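Local coordinates for CREG-like beta-barrel domain-containing protein (Agrobacterium tumefaciens, PDB 3DNH) that is of unknown function but carries a CREG-like beta-barrel related to pyridoxamine 5'-phosphate oxidase, a fold that in many relatives binds FMN, at residues L44-P49 with Y53-A58; I63-T68 with I125-A130; F70-G75 with L137-P142; N82-A87 with A113-P118. All coordinates share one frame; numbering follows the deposited sequence.

Interaction 1: L44-P49 with Y53-A58; sequences LATLDP and YPYTTA
Leu44 and Thr57 pair through both backbone bonds, Leu44 N to Thr57 O at 3.0 Å and Thr57 N to Leu44 O at 2.8 Å, and Thr46 and Tyr55 repeat the pattern two residues on. The strand axes run antiparallel at 150° and approach to 4.4 Å. Ala45 with Thr56 and Leu47 with Pro54 are the intervening non-hydrogen-bonded pairs; a last bond, Asp48 N to Tyr53 O at 2.9 Å, is nearly straight at 169° and closes the ladder beside the turn. This is a beta hairpin of strands 41-47 and 54-63, adjacent strands of the six-stranded antiparallel barrel. On the face carrying Leu44, Thr46, Tyr55 and Thr57, side chains lie alongside one another. Leu44 CD1 touches Thr57 CG2 at 3.9 Å. Thr46 CG2 lies at the Tyr55 ring edge, 3.7 Å from Tyr55 CD2, though this methyl's position is doubtful because it also crowds Asn82. Tyr55 CG stands anti to its backbone N (chi1 175°), and the phenol end leads away from strand 44-47. The other face bears Ala45 CB against Thr56 CG2 at 4.0 Å and turns to the second subunit, whose Ser90 and Thr92 hydrogen-bond to Thr56 OG1.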
loop_
_atom_site.group_PDB
_atom_site.type_symbol
_atom_site.label_atom_id
_atom_site.label_comp_id
_atom_site.label_asym_id
_atom_site.label_seq_id
_atom_site.Cartn_x
_atom_site.Cartn_y
_atom_site.Cartn_z
ATOM N N LEU A 44 -6.798 -1.499 -1.910
ATOM C CA LEU A 44 -8.215 -1.717 -2.126
ATOM C C LEU A 44 -8.283 -2.903 -3.066
ATOM O O LEU A 44 -7.672 -2.866 -4.164
ATOM C CB LEU A 44 -8.809 -0.523 -2.898
ATOM C CG LEU A 44 -10.316 -0.208 -2.897
ATOM C CD1 LEU A 44 -10.795 0.383 -4.249
ATOM C CD2 LEU A 44 -11.249 -1.313 -2.393
ATOM N N ALA A 45 -9.040 -3.909 -2.652
ATOM C CA ALA A 45 -9.310 -5.073 -3.460
ATOM C C ALA A 45 -10.793 -5.164 -3.811
ATOM O O ALA A 45 -11.688 -4.925 -2.982
ATOM C CB ALA A 45 -8.830 -6.356 -2.754
ATOM N N THR A 46 -11.024 -5.617 -5.034
ATOM C CA THR A 46 -12.298 -5.584 -5.685
ATOM C C THR A 46 -12.352 -6.950 -6.416
ATOM O O THR A 46 -11.327 -7.648 -6.523
ATOM C CB THR A 46 -12.148 -4.314 -6.551
ATOM O OG1 THR A 46 -12.968 -3.214 -6.111
ATOM C CG2 THR A 46 -11.919 -4.475 -7.987
ATOM N N LEU A 47 -13.533 -7.358 -6.880
ATOM C CA LEU A 47 -13.660 -8.646 -7.581
ATOM C C LEU A 47 -13.983 -8.472 -9.059
ATOM O O LEU A 47 -14.877 -7.701 -9.432
ATOM C CB LEU A 47 -14.720 -9.552 -6.918
ATOM C CG LEU A 47 -14.552 -10.044 -5.462
ATOM C CD1 LEU A 47 -15.849 -10.743 -4.990
ATOM C CD2 LEU A 47 -13.352 -10.998 -5.296
ATOM N N ASP A 48 -13.271 -9.211 -9.903
ATOM C CA ASP A 48 -13.561 -9.193 -11.308
ATOM C C ASP A 48 -14.856 -9.962 -11.589
ATOM O O ASP A 48 -15.025 -11.102 -11.140
ATOM C CB ASP A 48 -12.403 -9.716 -12.122
ATOM C CG ASP A 48 -12.591 -9.469 -13.601
ATOM O OD1 ASP A 48 -13.355 -10.232 -14.244
ATOM O OD2 ASP A 48 -11.997 -8.496 -14.117
ATOM N N PRO A 49 -15.795 -9.324 -12.316
ATOM C CA PRO A 49 -17.104 -9.948 -12.589
ATOM C C PRO A 49 -17.117 -11.216 -13.445
ATOM O O PRO A 49 -18.096 -11.964 -13.388
ATOM C CB PRO A 49 -17.900 -8.838 -13.264
ATOM C CG PRO A 49 -16.927 -7.860 -13.729
ATOM C CD PRO A 49 -15.711 -7.957 -12.857
ATOM N N TYR A 53 -11.143 -13.543 -10.299
ATOM C CA TYR A 53 -9.885 -13.085 -9.699
ATOM C C TYR A 53 -10.110 -11.788 -8.893
ATOM O O TYR A 53 -11.010 -10.961 -9.247
ATOM C CB TYR A 53 -8.828 -12.790 -10.777
ATOM C CG TYR A 53 -8.140 -13.987 -11.412
ATOM C CD1 TYR A 53 -6.791 -14.234 -11.182
ATOM C CD2 TYR A 53 -8.842 -14.860 -12.228
ATOM C CE1 TYR A 53 -6.153 -15.324 -11.773
ATOM C CE2 TYR A 53 -8.220 -15.957 -12.835
ATOM C CZ TYR A 53 -6.873 -16.177 -12.587
ATOM O OH TYR A 53 -6.254 -17.237 -13.151
ATOM N N PRO A 54 -9.285 -11.580 -7.840
ATOM C CA PRO A 54 -9.341 -10.278 -7.185
ATOM C C PRO A 54 -8.663 -9.246 -8.074
ATOM O O PRO A 54 -7.920 -9.620 -9.012
ATOM C CB PRO A 54 -8.565 -10.485 -5.864
ATOM C CG PRO A 54 -7.695 -11.689 -6.095
ATOM C CD PRO A 54 -8.277 -12.494 -7.233
ATOM N N TYR A 55 -8.921 -7.971 -7.797
ATOM C CA TYR A 55 -8.286 -6.907 -8.542
ATOM C C TYR A 55 -7.962 -5.814 -7.535
ATOM O O TYR A 55 -8.829 -5.385 -6.792
ATOM C CB TYR A 55 -9.212 -6.373 -9.683
ATOM C CG TYR A 55 -8.613 -5.177 -10.385
ATOM C CD1 TYR A 55 -7.736 -5.344 -11.462
ATOM C CD2 TYR A 55 -8.880 -3.865 -9.943
ATOM C CE1 TYR A 55 -7.167 -4.251 -12.102
ATOM C CE2 TYR A 55 -8.309 -2.761 -10.584
ATOM C CZ TYR A 55 -7.457 -2.960 -11.644
ATOM O OH TYR A 55 -6.879 -1.873 -12.254
ATOM N N THR A 56 -6.704 -5.372 -7.509
ATOM C CA THR A 56 -6.242 -4.422 -6.515
ATOM C C THR A 56 -5.906 -3.060 -7.096
ATOM O O THR A 56 -5.522 -2.938 -8.282
ATOM C CB THR A 56 -5.018 -4.952 -5.745
ATOM O OG1 THR A 56 -4.020 -5.382 -6.679
ATOM C CG2 THR A 56 -5.399 -6.094 -4.873
ATOM N N THR A 57 -6.025 -2.035 -6.252
ATOM C CA THR A 57 -5.451 -0.704 -6.542
ATOM C C THR A 57 -4.953 -0.065 -5.248
ATOM O O THR A 57 -5.067 -0.676 -4.181
ATOM C CB THR A 57 -6.445 0.240 -7.361
ATOM O OG1 THR A 57 -5.730 1.396 -7.822
ATOM C CG2 THR A 57 -7.662 0.683 -6.532
ATOM N N ALA A 58 -4.366 1.125 -5.352
ATOM C CA ALA A 58 -4.062 1.976 -4.210
ATOM C C ALA A 58 -4.945 3.225 -4.250
ATOM O O ALA A 58 -5.152 3.812 -5.318
ATOM C CB ALA A 58 -2.577 2.375 -4.181
#

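Interaction 2: I63-T68 with I125-A130; sequences IEPDGT and IARYIA
Arg127 reaches from helix 121-131 to the turn at Glu64 and Pro65, and its side chain accounts for the whole contact. From a CB pointing toward the turn, CG lies anti to the carbonyl carbon (chi1 -77°), and the chain runs extended to NE, carrying the guanidinium across the gap. NE remains at the margin, 4.2 Å from Pro65 CD. At CZ the same CD is closer, 3.5 Å away, and it sits over one face of the guanidinium, displaced toward the rim. NH2 is the atom most closely approached, with Pro65 CD at 3.3 Å and Pro65 CG at 3.5 Å. NH1 also meets Glu64: Glu64 CG lies obliquely at 3.9 Å, and Glu64 OE1 is 4.0 Å from NH1, beyond a salt bridge. The carboxylate and guanidinium planes are 68° apart. A water spans that gap, donating to Glu64 OE1 at 2.9 Å and accepting from Arg127 NH1. The type I beta turn from Glu64 to Gly67 is overlapped by an Asx turn starting at Asp66, whose OD2 takes both Thr68 N and Thr68 OG1. Since Glu64 OE1 also salt-bridges Arg148, its attraction to Arg127 is probably shared, and contact here rests on proline packing and a water-mediated link.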
loop_
_atom_site.group_PDB
_atom_site.type_symbol
_atom_site.label_atom_id
_atom_site.label_comp_id
_atom_site.label_asym_id
_atom_site.label_seq_id
_atom_site.Cartn_x
_atom_site.Cartn_y
_atom_site.Cartn_z
ATOM N N ILE A 63 -11.875 9.760 6.579
ATOM C CA ILE A 63 -12.537 9.155 7.742
ATOM C C ILE A 63 -13.676 10.074 8.187
ATOM O O ILE A 63 -13.480 11.287 8.312
ATOM C CB ILE A 63 -11.580 8.875 8.955
ATOM C CG1 ILE A 63 -10.375 8.035 8.583
ATOM C CG2 ILE A 63 -12.256 7.987 9.951
ATOM C CD1 ILE A 63 -10.678 6.493 8.494
ATOM N N GLU A 64 -14.850 9.503 8.448
ATOM C CA GLU A 64 -15.964 10.274 8.971
ATOM C C GLU A 64 -15.916 10.322 10.530
ATOM O O GLU A 64 -15.217 9.507 11.143
ATOM C CB GLU A 64 -17.277 9.690 8.429
ATOM C CG GLU A 64 -17.219 9.492 6.884
ATOM C CD GLU A 64 -18.536 8.980 6.300
ATOM O OE1 GLU A 64 -18.919 9.466 5.208
ATOM O OE2 GLU A 64 -19.177 8.107 6.949
ATOM N N PRO A 65 -16.617 11.293 11.158
ATOM C CA PRO A 65 -16.578 11.468 12.631
ATOM C C PRO A 65 -16.727 10.170 13.437
ATOM O O PRO A 65 -16.027 10.007 14.403
ATOM C CB PRO A 65 -17.740 12.413 12.892
ATOM C CG PRO A 65 -17.780 13.255 11.642
ATOM C CD PRO A 65 -17.440 12.335 10.522
ATOM N N ASP A 66 -17.593 9.244 13.018
ATOM C CA ASP A 66 -17.760 7.943 13.704
ATOM C C ASP A 66 -16.662 6.895 13.380
ATOM O O ASP A 66 -16.785 5.735 13.781
ATOM C CB ASP A 66 -19.163 7.344 13.450
ATOM C CG ASP A 66 -19.345 6.871 12.020
ATOM O OD1 ASP A 66 -20.405 6.352 11.681
ATOM O OD2 ASP A 66 -18.415 7.045 11.220
ATOM N N GLY A 67 -15.650 7.301 12.621
ATOM C CA GLY A 67 -14.521 6.445 12.261
ATOM C C GLY A 67 -14.652 5.686 10.956
ATOM O O GLY A 67 -13.734 4.942 10.597
ATOM N N THR A 68 -15.761 5.899 10.228
ATOM C CA THR A 68 -16.048 5.188 8.978
ATOM C C THR A 68 -15.133 5.652 7.834
ATOM O O THR A 68 -15.137 6.847 7.494
ATOM C CB THR A 68 -17.516 5.367 8.519
ATOM O OG1 THR A 68 -18.415 4.864 9.513
ATOM C CG2 THR A 68 -17.754 4.591 7.237
ATOM N N ILE A 125 -16.636 15.720 -0.015
ATOM C CA ILE A 125 -15.623 16.475 -0.783
ATOM C C ILE A 125 -14.777 17.349 0.115
ATOM O O ILE A 125 -13.550 17.364 0.029
ATOM C CB ILE A 125 -16.294 17.412 -1.865
ATOM C CG1 ILE A 125 -16.852 16.573 -3.015
ATOM C CG2 ILE A 125 -15.310 18.444 -2.439
ATOM C CD1 ILE A 125 -15.823 15.709 -3.601
ATOM N N ALA A 126 -15.423 18.133 0.947
ATOM C CA ALA A 126 -14.662 19.046 1.767
ATOM C C ALA A 126 -13.765 18.248 2.763
ATOM O O ALA A 126 -12.575 18.560 2.933
ATOM C CB ALA A 126 -15.583 20.002 2.481
ATOM N N ARG A 127 -14.327 17.190 3.341
ATOM C CA ARG A 127 -13.557 16.311 4.239
ATOM C C ARG A 127 -12.340 15.673 3.563
ATOM O O ARG A 127 -11.249 15.597 4.144
ATOM C CB ARG A 127 -14.443 15.216 4.799
ATOM C CG ARG A 127 -15.342 15.641 5.887
ATOM C CD ARG A 127 -16.370 14.539 6.142
ATOM N NE ARG A 127 -17.267 14.898 7.236
ATOM C CZ ARG A 127 -18.321 14.189 7.631
ATOM N NH1 ARG A 127 -18.682 13.074 6.981
ATOM N NH2 ARG A 127 -19.031 14.629 8.677
ATOM N N TYR A 128 -12.522 15.227 2.319
ATOM C CA TYR A 128 -11.460 14.613 1.574
ATOM C C TYR A 128 -10.341 15.587 1.175
ATOM O O TYR A 128 -9.157 15.277 1.319
ATOM C CB TYR A 128 -12.072 14.011 0.313
ATOM C CG TYR A 128 -11.199 13.056 -0.446
ATOM C CD1 TYR A 128 -11.239 11.681 -0.177
ATOM C CD2 TYR A 128 -10.421 13.501 -1.502
ATOM C CE1 TYR A 128 -10.463 10.784 -0.914
ATOM C CE2 TYR A 128 -9.660 12.632 -2.254
ATOM C CZ TYR A 128 -9.694 11.265 -1.966
ATOM O OH TYR A 128 -8.957 10.402 -2.753
ATOM N N ILE A 129 -10.733 16.752 0.635
ATOM C CA ILE A 129 -9.838 17.845 0.280
ATOM C C ILE A 129 -8.940 18.278 1.444
ATOM O O ILE A 129 -7.776 18.612 1.249
ATOM C CB ILE A 129 -10.654 19.108 -0.197
ATOM C CG1 ILE A 129 -11.198 18.946 -1.641
ATOM C CG2 ILE A 129 -9.838 20.380 -0.129
ATOM C CD1 ILE A 129 -10.253 18.386 -2.562
ATOM N N ALA A 130 -9.518 18.269 2.638
ATOM C CA ALA A 130 -8.816 18.600 3.889
ATOM C C ALA A 130 -7.562 17.730 4.062
ATOM O O ALA A 130 -6.558 18.210 4.545
ATOM C CB ALA A 130 -9.774 18.444 5.090
HETATM O O HOH W 1 -17.944 11.875 4.019
#

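Interaction 3: F70-G75 with L137-P142; sequences FFFAAG and LYLSLP
Phe72 meets two side chains from helix 135-138 and the residues after it, Leu139 over a ring face and Tyr138 at an oblique approach. Phe72 is modelled in two conformations, and the geometry that follows holds for one of them, so its details are to that extent doubtful. The tight part is the methyl contact. Leu139 CD2 stands 3.7 Å from the Phe72 ring centroid and 15° off its normal, a CH-pi interaction, and comes to 3.6 Å of Phe72 CG, so it is displaced toward the CB side of the ring. A chi1 of -59° sets Leu139 CG anti to the carbonyl carbon and turns CD2 onto the ring; the two side chains run past each other in opposite directions. Strand 69-74, which supplies Phe72, is a member of the six-stranded barrel, and the segment 137-142 covers it from outside the sheet immediately before strand 144-157 joins the barrel. Leu102 of the second subunit packs on both Phe72 and Tyr138, while Tyr138 OH hydrogen-bonds to Asp100 OD2 of that subunit. The Tyr138 side is looser: Tyr138 CD1 lies 3.5 Å from Phe72 CE2, yet with planes only 28° apart the ring centroids are 5.7 Å apart, so the rings barely overlap. Beyond Leu139, the run from Ser140 to Pro142 is exposed, and Leu141 points toward the strand without touching it.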
loop_
_atom_site.group_PDB
_atom_site.type_symbol
_atom_site.label_atom_id
_atom_site.label_comp_id
_atom_site.label_asym_id
_atom_site.label_seq_id
_atom_site.Cartn_x
_atom_site.Cartn_y
_atom_site.Cartn_z
ATOM N N PHE A 70 -13.901 6.309 4.037
ATOM C CA PHE A 70 -14.570 6.555 2.761
ATOM C C PHE A 70 -13.492 6.869 1.748
ATOM O O PHE A 70 -12.352 7.196 2.092
ATOM C CB PHE A 70 -15.671 7.658 2.870
ATOM C CG PHE A 70 -15.139 9.091 2.922
ATOM C CD1 PHE A 70 -15.003 9.850 1.753
ATOM C CD2 PHE A 70 -14.805 9.691 4.143
ATOM C CE1 PHE A 70 -14.542 11.201 1.812
ATOM C CE2 PHE A 70 -14.339 10.998 4.209
ATOM C CZ PHE A 70 -14.201 11.756 3.030
ATOM N N PHE A 71 -13.851 6.779 0.487
ATOM C CA PHE A 71 -12.870 6.973 -0.552
ATOM C C PHE A 71 -13.580 7.323 -1.873
ATOM O O PHE A 71 -14.812 7.202 -1.999
ATOM C CB PHE A 71 -11.959 5.736 -0.688
ATOM C CG PHE A 71 -12.696 4.469 -1.036
ATOM C CD1 PHE A 71 -12.881 4.097 -2.371
ATOM C CD2 PHE A 71 -13.185 3.632 -0.032
ATOM C CE1 PHE A 71 -13.573 2.905 -2.703
ATOM C CE2 PHE A 71 -13.864 2.452 -0.342
ATOM C CZ PHE A 71 -14.055 2.083 -1.694
ATOM N N PHE A 72 -12.754 7.768 -2.812
ATOM C CA PHE A 72 -13.204 8.181 -4.113
ATOM C C PHE A 72 -12.574 7.278 -5.151
ATOM O O PHE A 72 -11.441 6.795 -4.961
ATOM C CB PHE A 72 -12.801 9.642 -4.359
ATOM C CG PHE A 72 -12.385 9.926 -5.763
ATOM C CD1 PHE A 72 -13.332 10.200 -6.745
ATOM C CD2 PHE A 72 -11.030 9.929 -6.109
ATOM C CE1 PHE A 72 -12.930 10.470 -8.059
ATOM C CE2 PHE A 72 -10.622 10.197 -7.429
ATOM C CZ PHE A 72 -11.573 10.460 -8.399
ATOM N N ALA A 73 -13.305 7.075 -6.249
ATOM C CA ALA A 73 -12.776 6.352 -7.401
ATOM C C ALA A 73 -13.286 7.056 -8.650
ATOM O O ALA A 73 -14.462 7.404 -8.704
ATOM C CB ALA A 73 -13.230 4.914 -7.413
ATOM N N ALA A 74 -12.410 7.287 -9.628
ATOM C CA ALA A 74 -12.855 7.777 -10.948
ATOM C C ALA A 74 -13.798 6.727 -11.543
ATOM O O ALA A 74 -13.513 5.541 -11.435
ATOM C CB ALA A 74 -11.662 7.987 -11.847
ATOM N N GLY A 75 -14.908 7.144 -12.158
ATOM C CA GLY A 75 -15.896 6.187 -12.697
ATOM C C GLY A 75 -15.419 5.276 -13.825
ATOM O O GLY A 75 -15.885 4.129 -13.973
ATOM N N LEU A 137 -8.259 19.114 -7.809
ATOM C CA LEU A 137 -8.165 19.014 -9.245
ATOM C C LEU A 137 -8.876 17.782 -9.769
ATOM O O LEU A 137 -9.785 17.913 -10.589
ATOM C CB LEU A 137 -6.688 19.022 -9.686
ATOM C CG LEU A 137 -6.303 19.409 -11.123
ATOM C CD1 LEU A 137 -6.408 18.197 -12.100
ATOM C CD2 LEU A 137 -7.094 20.647 -11.630
ATOM N N TYR A 138 -8.459 16.597 -9.325
ATOM C CA TYR A 138 -8.985 15.346 -9.906
ATOM C C TYR A 138 -10.408 14.944 -9.502
ATOM O O TYR A 138 -10.993 14.070 -10.129
ATOM C CB TYR A 138 -8.022 14.170 -9.747
ATOM C CG TYR A 138 -7.671 13.796 -8.324
ATOM C CD1 TYR A 138 -8.561 13.059 -7.526
ATOM C CD2 TYR A 138 -6.421 14.147 -7.776
ATOM C CE1 TYR A 138 -8.249 12.707 -6.221
ATOM C CE2 TYR A 138 -6.092 13.792 -6.470
ATOM C CZ TYR A 138 -7.002 13.071 -5.701
ATOM O OH TYR A 138 -6.676 12.725 -4.410
ATOM N N LEU A 139 -10.950 15.547 -8.440
ATOM C CA LEU A 139 -12.381 15.425 -8.127
ATOM C C LEU A 139 -13.192 16.325 -9.076
ATOM O O LEU A 139 -14.350 16.044 -9.357
ATOM C CB LEU A 139 -12.684 15.792 -6.669
ATOM C CG LEU A 139 -12.021 15.018 -5.525
ATOM C CD1 LEU A 139 -12.421 15.595 -4.144
ATOM C CD2 LEU A 139 -12.408 13.572 -5.627
ATOM N N SER A 140 -12.579 17.408 -9.566
ATOM C CA SER A 140 -13.238 18.306 -10.524
ATOM C C SER A 140 -13.267 17.688 -11.926
ATOM O O SER A 140 -13.658 18.343 -12.896
ATOM C CB SER A 140 -12.559 19.691 -10.563
ATOM O OG SER A 140 -12.960 20.516 -9.477
ATOM N N LEU A 141 -12.848 16.429 -12.026
ATOM C CA LEU A 141 -12.872 15.723 -13.308
ATOM C C LEU A 141 -14.161 14.912 -13.447
ATOM O O LEU A 141 -14.719 14.497 -12.440
ATOM C CB LEU A 141 -11.629 14.828 -13.446
ATOM C CG LEU A 141 -10.324 15.592 -13.762
ATOM C CD1 LEU A 141 -9.058 14.746 -13.493
ATOM C CD2 LEU A 141 -10.342 16.153 -15.187
ATOM N N PRO A 142 -14.647 14.697 -14.686
ATOM C CA PRO A 142 -15.835 13.861 -14.930
ATOM C C PRO A 142 -15.926 12.522 -14.155
ATOM O O PRO A 142 -14.912 11.939 -13.803
ATOM C CB PRO A 142 -15.779 13.618 -16.457
ATOM C CG PRO A 142 -15.211 14.914 -16.977
ATOM C CD PRO A 142 -14.136 15.274 -15.950
#

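Interaction 4: N82-A87 with A113-P118; sequences NMETDA and ADRIGP
Ala113 N donates to Ala87 O at 2.9 Å and 166°, the one direct backbone bond between strand 106-115 and Ala87, in the link from helix 78-85 to strand 88-93. Ala113 O reaches the helix itself through a water that donates to it at 2.8 Å and to Met83 O at 3.1 Å, so both backbone polar groups of Ala113 are engaged. Beside this bridge the selenium of Met83, a selenomethionine, rests 3.7 Å from Ala113 CB; the chain bends at chi3 (-72°), which brings SE to the alanine methyl. Ala87 CB, pointing toward the strand, lies 3.6 Å from Ala113 O. Farther out, Glu84 folds at chi2 (-37°) and its carboxylate meets Arg115 in a salt bridge, Glu84 OE2 to Arg115 NH1 at 3.2 Å. The carboxylate and guanidinium planes are nearly perpendicular, and a single oxygen and a single nitrogen make the contact rather than a two-pronged pairing. Both residues are exposed; Arg145 makes a long, weak ion pair with Glu84 and brings a like charge close to Arg115. Helix 78-85 thus packs its Met83 against several strands of the antiparallel beta-barrel before the chain enters strand 88-93, the neighbour of strand 106-115.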
loop_
_atom_site.group_PDB
_atom_site.type_symbol
_atom_site.label_atom_id
_atom_site.label_comp_id
_atom_site.label_asym_id
_atom_site.label_seq_id
_atom_site.Cartn_x
_atom_site.Cartn_y
_atom_site.Cartn_z
ATOM N N ASN A 82 -15.825 -2.854 -11.153
ATOM C CA ASN A 82 -15.950 -4.099 -10.377
ATOM C C ASN A 82 -16.949 -3.909 -9.250
ATOM O O ASN A 82 -17.870 -4.729 -9.075
ATOM C CB ASN A 82 -14.596 -4.584 -9.831
ATOM C CG ASN A 82 -13.669 -5.092 -10.917
ATOM O OD1 ASN A 82 -14.108 -5.362 -12.024
ATOM N ND2 ASN A 82 -12.366 -5.195 -10.612
HETATM N N MSE A 83 -16.792 -2.796 -8.533
HETATM C CA MSE A 83 -17.684 -2.421 -7.444
HETATM C C MSE A 83 -19.155 -2.199 -7.858
HETATM O O MSE A 83 -20.048 -2.496 -7.078
HETATM C CB MSE A 83 -17.128 -1.202 -6.700
HETATM C CG MSE A 83 -15.891 -1.529 -5.861
HETATM SE SE MSE A 83 -15.246 -0.040 -4.765
HETATM C CE MSE A 83 -14.481 1.130 -6.184
ATOM N N GLU A 84 -19.405 -1.713 -9.080
ATOM C CA GLU A 84 -20.782 -1.699 -9.640
ATOM C C GLU A 84 -21.336 -3.119 -9.694
ATOM O O GLU A 84 -22.450 -3.377 -9.258
ATOM C CB GLU A 84 -20.847 -1.135 -11.073
ATOM C CG GLU A 84 -21.010 0.370 -11.235
ATOM C CD GLU A 84 -21.940 1.034 -10.193
ATOM O OE1 GLU A 84 -23.124 1.300 -10.514
ATOM O OE2 GLU A 84 -21.466 1.317 -9.051
ATOM N N THR A 85 -20.541 -4.028 -10.242
ATOM C CA THR A 85 -20.949 -5.419 -10.438
ATOM C C THR A 85 -21.102 -6.223 -9.120
ATOM O O THR A 85 -22.001 -7.052 -9.023
ATOM C CB THR A 85 -20.015 -6.145 -11.446
ATOM O OG1 THR A 85 -18.669 -6.161 -10.962
ATOM C CG2 THR A 85 -20.031 -5.445 -12.816
ATOM N N ASP A 86 -20.253 -5.944 -8.115
ATOM C CA ASP A 86 -20.190 -6.699 -6.854
ATOM C C ASP A 86 -19.522 -5.805 -5.801
ATOM O O ASP A 86 -18.341 -5.422 -5.947
ATOM C CB ASP A 86 -19.364 -7.978 -7.070
ATOM C CG ASP A 86 -19.362 -8.925 -5.864
ATOM O OD1 ASP A 86 -19.443 -8.493 -4.694
ATOM O OD2 ASP A 86 -19.246 -10.145 -6.109
ATOM N N ALA A 87 -20.266 -5.477 -4.740
ATOM C CA ALA A 87 -19.793 -4.477 -3.768
ATOM C C ALA A 87 -18.826 -5.020 -2.703
ATOM O O ALA A 87 -18.336 -4.250 -1.898
ATOM C CB ALA A 87 -20.997 -3.746 -3.094
ATOM N N ALA A 113 -18.640 -1.848 -0.327
ATOM C CA ALA A 113 -18.488 -0.492 -0.812
ATOM C C ALA A 113 -19.874 0.057 -1.085
ATOM O O ALA A 113 -20.498 -0.295 -2.112
ATOM C CB ALA A 113 -17.687 -0.499 -2.085
ATOM N N ASP A 114 -20.352 0.912 -0.180
ATOM C CA ASP A 114 -21.631 1.557 -0.304
ATOM C C ASP A 114 -21.416 2.919 -0.956
ATOM O O ASP A 114 -20.679 3.767 -0.450
ATOM C CB ASP A 114 -22.257 1.781 1.079
ATOM C CG ASP A 114 -22.821 0.517 1.699
ATOM O OD1 ASP A 114 -23.320 -0.356 0.964
ATOM O OD2 ASP A 114 -22.791 0.387 2.949
ATOM N N ARG A 115 -22.120 3.161 -2.041
ATOM C CA ARG A 115 -22.076 4.462 -2.665
ATOM C C ARG A 115 -22.695 5.555 -1.769
ATOM O O ARG A 115 -23.815 5.416 -1.259
ATOM C CB ARG A 115 -22.769 4.361 -4.014
ATOM C CG ARG A 115 -22.306 5.393 -4.969
ATOM C CD ARG A 115 -21.135 4.948 -5.826
ATOM N NE ARG A 115 -21.255 5.799 -6.993
ATOM C CZ ARG A 115 -21.895 5.460 -8.105
ATOM N NH1 ARG A 115 -22.402 4.247 -8.244
ATOM N NH2 ARG A 115 -21.999 6.333 -9.089
ATOM N N ILE A 116 -21.928 6.616 -1.524
ATOM C CA ILE A 116 -22.428 7.755 -0.785
ATOM C C ILE A 116 -23.474 8.499 -1.649
ATOM O O ILE A 116 -23.178 8.859 -2.790
ATOM C CB ILE A 116 -21.266 8.671 -0.351
ATOM C CG1 ILE A 116 -20.408 7.960 0.728
ATOM C CG2 ILE A 116 -21.781 10.018 0.175
ATOM C CD1 ILE A 116 -19.221 8.752 1.217
ATOM N N GLY A 117 -24.692 8.673 -1.119
ATOM C CA GLY A 117 -25.792 9.388 -1.806
ATOM C C GLY A 117 -25.509 10.860 -2.129
ATOM O O GLY A 117 -24.718 11.497 -1.438
ATOM N N PRO A 118 -26.146 11.394 -3.200
ATOM C CA PRO A 118 -25.992 12.757 -3.746
ATOM C C PRO A 118 -25.913 13.875 -2.685
ATOM O O PRO A 118 -25.027 14.744 -2.769
ATOM C CB PRO A 118 -27.256 12.944 -4.597
ATOM C CG PRO A 118 -27.721 11.575 -4.951
ATOM C CD PRO A 118 -27.088 10.582 -4.002
HETATM O O HOH W 2 -20.498 -0.256 -4.928
#

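Overall arrangement
Interactions 1, 3 and 4 reach the same barrel sheet, whereas interaction 2 joins a turn between two of its strands to helix 121-131. Helix 78-85 links interaction 4 to its neighbours: Thr46 OG1 of interaction 1 lies 3.4 Å from Met83 CG, and Phe71 CZ of interaction 3 lies 3.9 Å from Met83 SE. Interactions 2 and 3 meet where Ile125 CD1 approaches Leu139 CD1 to 3.4 Å; their centres are 15 Å apart. Interactions 1 and 2 do not touch, their nearest atoms being about 8 Å apart. Along the chain, interaction 4 is nested inside the loops closed by interactions 2 and 3. Interactions 1 and 3 both border the second subunit.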